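Side-chain contacts in thiamine pyrophosphokinase (Saccharomyces cerevisiae, PDB 1IG0), which catalyses the transfer of a pyrophosphate group from ATP to thiamine, making thiamine diphosphate and AMP as a homodimer: residues 32-35 / 36-39; 53-56 / 57-61. All coordinates share one frame; numbering follows the deposited sequence.

Both interactions are local, and they follow each other in the chain: 32-39 leads into strand 38-43, and residues 53 to 61 lie on helix 52-61 just after that strand. Interaction 1 is a turn held by polar atoms, with exposed residues at its bend and only Pro33 and Ser39 buried. Interaction 2 is a helical segment whose buried residues, Leu54, Phe55, Ile58 and Trp59, are all apolar or aromatic, while Pro53 and Lys60 are exposed. Their centres lie about 14 Å apart. The two meet where Pro33 CD packs at 3.5 Å from Leu61 O, and His32 also touches the Leu61 side chain.

Interaction 1. Residues 32-35 / 36-39; sequences HPNE and DENS
A type I beta turn from Asn34 to Glu37 leads the chain into strand 38-43, and the residues at its two ends carry the contact. The turn is closed by the backbone bond from Glu37 N to Asn34 O, 3.2 Å long. A second bond runs the opposite way: Asn34 N gives its hydrogen to Glu37 OE2 at 2.7 Å, with a nearly straight N-H...O angle of 172°. The hydrogen arrives on the anti side of OE2, somewhat out of the carboxylate plane.

Glu37 folds back over the turn because its CG sits between the backbone N and the carbonyl carbon (chi1 73°), after which the chain runs extended and carries CD to Asn34. There Glu37 CG passes 3.4 Å from Asn34 O. The Asn34 amide and the Glu37 carboxylate are turned only 19° apart, yet Asn34 ND2 is badly angled toward OE2, and the backbone NH makes the bond. The other carboxylate oxygen, OE1, forms a salt bridge with Lys217.

This side-chain-to-backbone bond joins the first residue of the turn to its last, just before the strand enters the large mixed sheet between 64-68 and 184-189. Shortening Glu37 to an alanine removes the carboxylate, which would probably leave the backbone amide of Asn34 without this acceptor and cost Lys217 this salt bridge. Further along, the contact becomes apolar: Pro33 CG rests 3.6 Å from Ser39 CB, and both residues are buried. Ser39 OG is directed to Asp63 N, with which it hydrogen-bonds, while the Pro33 ring also touches His62 and Ser185.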
# COMPACT_ATOMS: atom_id res chain seq x y z
N HIS B 32 -11.20 -16.25 -12.04
CA HIS B 32 -11.60 -17.14 -13.12
C HIS B 32 -12.47 -16.38 -14.13
O HIS B 32 -13.68 -16.25 -13.95
CB HIS B 32 -12.36 -18.35 -12.54
CG HIS B 32 -12.69 -19.41 -13.55
ND1 HIS B 32 -12.91 -20.72 -13.19
CD2 HIS B 32 -12.87 -19.35 -14.89
CE1 HIS B 32 -13.21 -21.43 -14.26
NE2 HIS B 32 -13.19 -20.62 -15.31
N PRO B 33 -11.85 -15.88 -15.21
CA PRO B 33 -12.54 -15.12 -16.27
C PRO B 33 -13.74 -15.87 -16.85
O PRO B 33 -13.76 -17.10 -16.88
CB PRO B 33 -11.44 -14.93 -17.31
CG PRO B 33 -10.19 -14.89 -16.49
CD PRO B 33 -10.42 -16.02 -15.52
N ASN B 34 -14.74 -15.12 -17.30
CA ASN B 34 -15.92 -15.73 -17.89
C ASN B 34 -15.61 -16.16 -19.32
O ASN B 34 -14.77 -15.56 -19.98
CB ASN B 34 -17.09 -14.74 -17.87
CG ASN B 34 -17.46 -14.30 -16.47
OD1 ASN B 34 -17.65 -15.13 -15.58
ND2 ASN B 34 -17.59 -12.99 -16.27
N GLU B 35 -16.28 -17.21 -19.78
CA GLU B 35 -16.05 -17.75 -21.11
C GLU B 35 -16.15 -16.78 -22.29
O GLU B 35 -15.41 -16.92 -23.26
CB GLU B 35 -16.98 -18.94 -21.37
CG GLU B 35 -18.26 -18.98 -20.53
CD GLU B 35 -18.07 -19.71 -19.21
OE1 GLU B 35 -17.48 -19.12 -18.28
OE2 GLU B 35 -18.50 -20.88 -19.11
N ASP B 36 -17.04 -15.80 -22.20
CA ASP B 36 -17.24 -14.85 -23.30
C ASP B 36 -16.31 -13.64 -23.33
O ASP B 36 -16.29 -12.90 -24.31
CB ASP B 36 -18.69 -14.36 -23.28
CG ASP B 36 -19.13 -13.76 -24.62
OD1 ASP B 36 -18.26 -13.32 -25.40
OD2 ASP B 36 -20.35 -13.73 -24.88
N GLU B 37 -15.53 -13.43 -22.27
CA GLU B 37 -14.65 -12.27 -22.24
C GLU B 37 -13.18 -12.60 -22.46
O GLU B 37 -12.76 -13.74 -22.30
CB GLU B 37 -14.82 -11.54 -20.91
CG GLU B 37 -14.20 -12.25 -19.72
CD GLU B 37 -14.71 -11.72 -18.39
OE1 GLU B 37 -15.20 -10.57 -18.36
OE2 GLU B 37 -14.62 -12.45 -17.38
N ASN B 38 -12.40 -11.58 -22.83
CA ASN B 38 -10.97 -11.77 -23.03
C ASN B 38 -10.34 -11.76 -21.64
O ASN B 38 -10.95 -11.29 -20.69
CB ASN B 38 -10.38 -10.64 -23.88
CG ASN B 38 -10.66 -10.82 -25.36
OD1 ASN B 38 -10.48 -11.91 -25.90
ND2 ASN B 38 -11.08 -9.75 -26.02
N SER B 39 -9.12 -12.27 -21.53
CA SER B 39 -8.45 -12.31 -20.24
C SER B 39 -6.94 -12.16 -20.37
O SER B 39 -6.35 -12.51 -21.39
CB SER B 39 -8.78 -13.63 -19.53
OG SER B 39 -8.38 -14.74 -20.31

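Interaction 2. Residues 53-56 / 57-61; sequences PLFY and KIWKL
Four successive i to i+4 backbone bonds define this part of helix 52-61, in which Pro53, Leu54, Phe55 and Tyr56 accept from Lys57, Ile58, Trp59 and Lys60. The middle two are the shorter: Ile58 N reaches Leu54 O and Trp59 N reaches Phe55 O, each at 2.9 Å. The outer pair is longer, Lys57 N to Pro53 O reaching 3.3 Å.

The aromatic contact joins Phe55 and Trp59, one turn apart. Both have CG anti to the backbone N (chi1 -180° and -177°), which sends the two rings out side by side in the same direction. Phe55 CZ comes within 3.5 Å of Trp59 CE3, on the six-membered ring of the indole. The ring centroids are 5.6 Å apart and the planes meet obliquely, at 46°. Tyr56 CD2 lies in plane at the edge of the Phe55 ring.

The aliphatic contact is between Leu54 and Ile58, whose side chains cross obliquely. Ile58 CD1 touches Leu54 CG at 3.8 Å, and Ile58 CG1 also passes 3.5 Å from Leu54 O, beside the backbone bond.

Polar side-chain ends turn to other partners: Tyr56 OH hydrogen-bonds Arg52 NH1, and Lys57 NZ makes a long, weak ion pair with the C-terminal carboxylate of Leu319. Around the helix, Trp59 forms a cation-pi contact with Lys65 and meets Tyr89 edge-to-face, and Phe55 meets Tyr78 edge-to-face. Leu54 packs on helix 312-315, while Ile58 and Trp59 rest on Leu41 of strand 38-43, placing the helix as the crossover of the beta-alpha-beta unit that joins this strand to the parallel strand 64-68.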
# COMPACT_ATOMS: atom_id res chain seq x y z
N PRO B 53 1.01 -24.41 -7.47
CA PRO B 53 -0.25 -25.01 -7.94
C PRO B 53 -1.25 -23.94 -8.37
O PRO B 53 -1.94 -24.09 -9.38
CB PRO B 53 -0.72 -25.80 -6.72
CG PRO B 53 0.56 -26.21 -6.07
CD PRO B 53 1.36 -24.93 -6.14
N LEU B 54 -1.32 -22.87 -7.59
CA LEU B 54 -2.23 -21.77 -7.89
C LEU B 54 -1.78 -21.04 -9.16
O LEU B 54 -2.59 -20.71 -10.02
CB LEU B 54 -2.28 -20.78 -6.72
CG LEU B 54 -3.28 -19.63 -6.87
CD1 LEU B 54 -4.68 -20.19 -7.01
CD2 LEU B 54 -3.18 -18.72 -5.66
N PHE B 55 -0.48 -20.78 -9.25
CA PHE B 55 0.08 -20.10 -10.41
C PHE B 55 -0.28 -20.83 -11.70
O PHE B 55 -0.76 -20.22 -12.66
CB PHE B 55 1.61 -20.02 -10.29
CG PHE B 55 2.27 -19.31 -11.44
CD1 PHE B 55 2.27 -17.92 -11.52
CD2 PHE B 55 2.88 -20.04 -12.46
CE1 PHE B 55 2.86 -17.27 -12.59
CE2 PHE B 55 3.47 -19.39 -13.54
CZ PHE B 55 3.46 -18.00 -13.61
N TYR B 56 -0.06 -22.14 -11.70
CA TYR B 56 -0.36 -22.98 -12.86
C TYR B 56 -1.82 -22.82 -13.28
O TYR B 56 -2.13 -22.73 -14.47
CB TYR B 56 -0.10 -24.45 -12.53
CG TYR B 56 1.30 -24.76 -12.06
CD1 TYR B 56 1.55 -25.86 -11.23
CD2 TYR B 56 2.39 -23.98 -12.45
CE1 TYR B 56 2.83 -26.17 -10.80
CE2 TYR B 56 3.68 -24.28 -12.03
CZ TYR B 56 3.90 -25.38 -11.20
OH TYR B 56 5.17 -25.68 -10.77
N LYS B 57 -2.70 -22.79 -12.29
CA LYS B 57 -4.14 -22.67 -12.54
C LYS B 57 -4.53 -21.30 -13.10
O LYS B 57 -5.26 -21.21 -14.08
CB LYS B 57 -4.91 -22.94 -11.25
CG LYS B 57 -6.42 -22.95 -11.44
CD LYS B 57 -6.83 -23.98 -12.48
CE LYS B 57 -8.34 -24.04 -12.65
NZ LYS B 57 -8.74 -25.04 -13.67
N ILE B 58 -4.05 -20.24 -12.45
CA ILE B 58 -4.36 -18.89 -12.89
C ILE B 58 -3.79 -18.64 -14.29
O ILE B 58 -4.38 -17.92 -15.09
CB ILE B 58 -3.78 -17.85 -11.91
CG1 ILE B 58 -4.56 -17.91 -10.60
CG2 ILE B 58 -3.83 -16.46 -12.52
CD1 ILE B 58 -4.01 -17.03 -9.51
N TRP B 59 -2.65 -19.26 -14.58
CA TRP B 59 -2.03 -19.11 -15.89
C TRP B 59 -2.93 -19.77 -16.94
O TRP B 59 -3.19 -19.21 -18.00
CB TRP B 59 -0.64 -19.75 -15.89
CG TRP B 59 0.10 -19.60 -17.18
CD1 TRP B 59 -0.12 -20.29 -18.34
CD2 TRP B 59 1.19 -18.70 -17.45
NE1 TRP B 59 0.77 -19.87 -19.32
CE2 TRP B 59 1.58 -18.89 -18.79
CE3 TRP B 59 1.87 -17.74 -16.68
CZ2 TRP B 59 2.62 -18.17 -19.39
CZ3 TRP B 59 2.91 -17.03 -17.27
CH2 TRP B 59 3.27 -17.24 -18.61
N LYS B 60 -3.40 -20.97 -16.62
CA LYS B 60 -4.27 -21.72 -17.53
C LYS B 60 -5.62 -21.03 -17.71
O LYS B 60 -6.24 -21.13 -18.77
CB LYS B 60 -4.48 -23.14 -17.01
CG LYS B 60 -5.21 -24.06 -17.97
CD LYS B 60 -5.29 -25.48 -17.43
CE LYS B 60 -5.90 -26.44 -18.45
NZ LYS B 60 -7.28 -26.03 -18.84
N LEU B 61 -6.07 -20.32 -16.68
CA LEU B 61 -7.35 -19.63 -16.72
C LEU B 61 -7.33 -18.31 -17.49
O LEU B 61 -8.38 -17.72 -17.75
CB LEU B 61 -7.86 -19.37 -15.30
CG LEU B 61 -8.40 -20.58 -14.54
CD1 LEU B 61 -8.74 -20.18 -13.11
CD2 LEU B 61 -9.62 -21.13 -15.25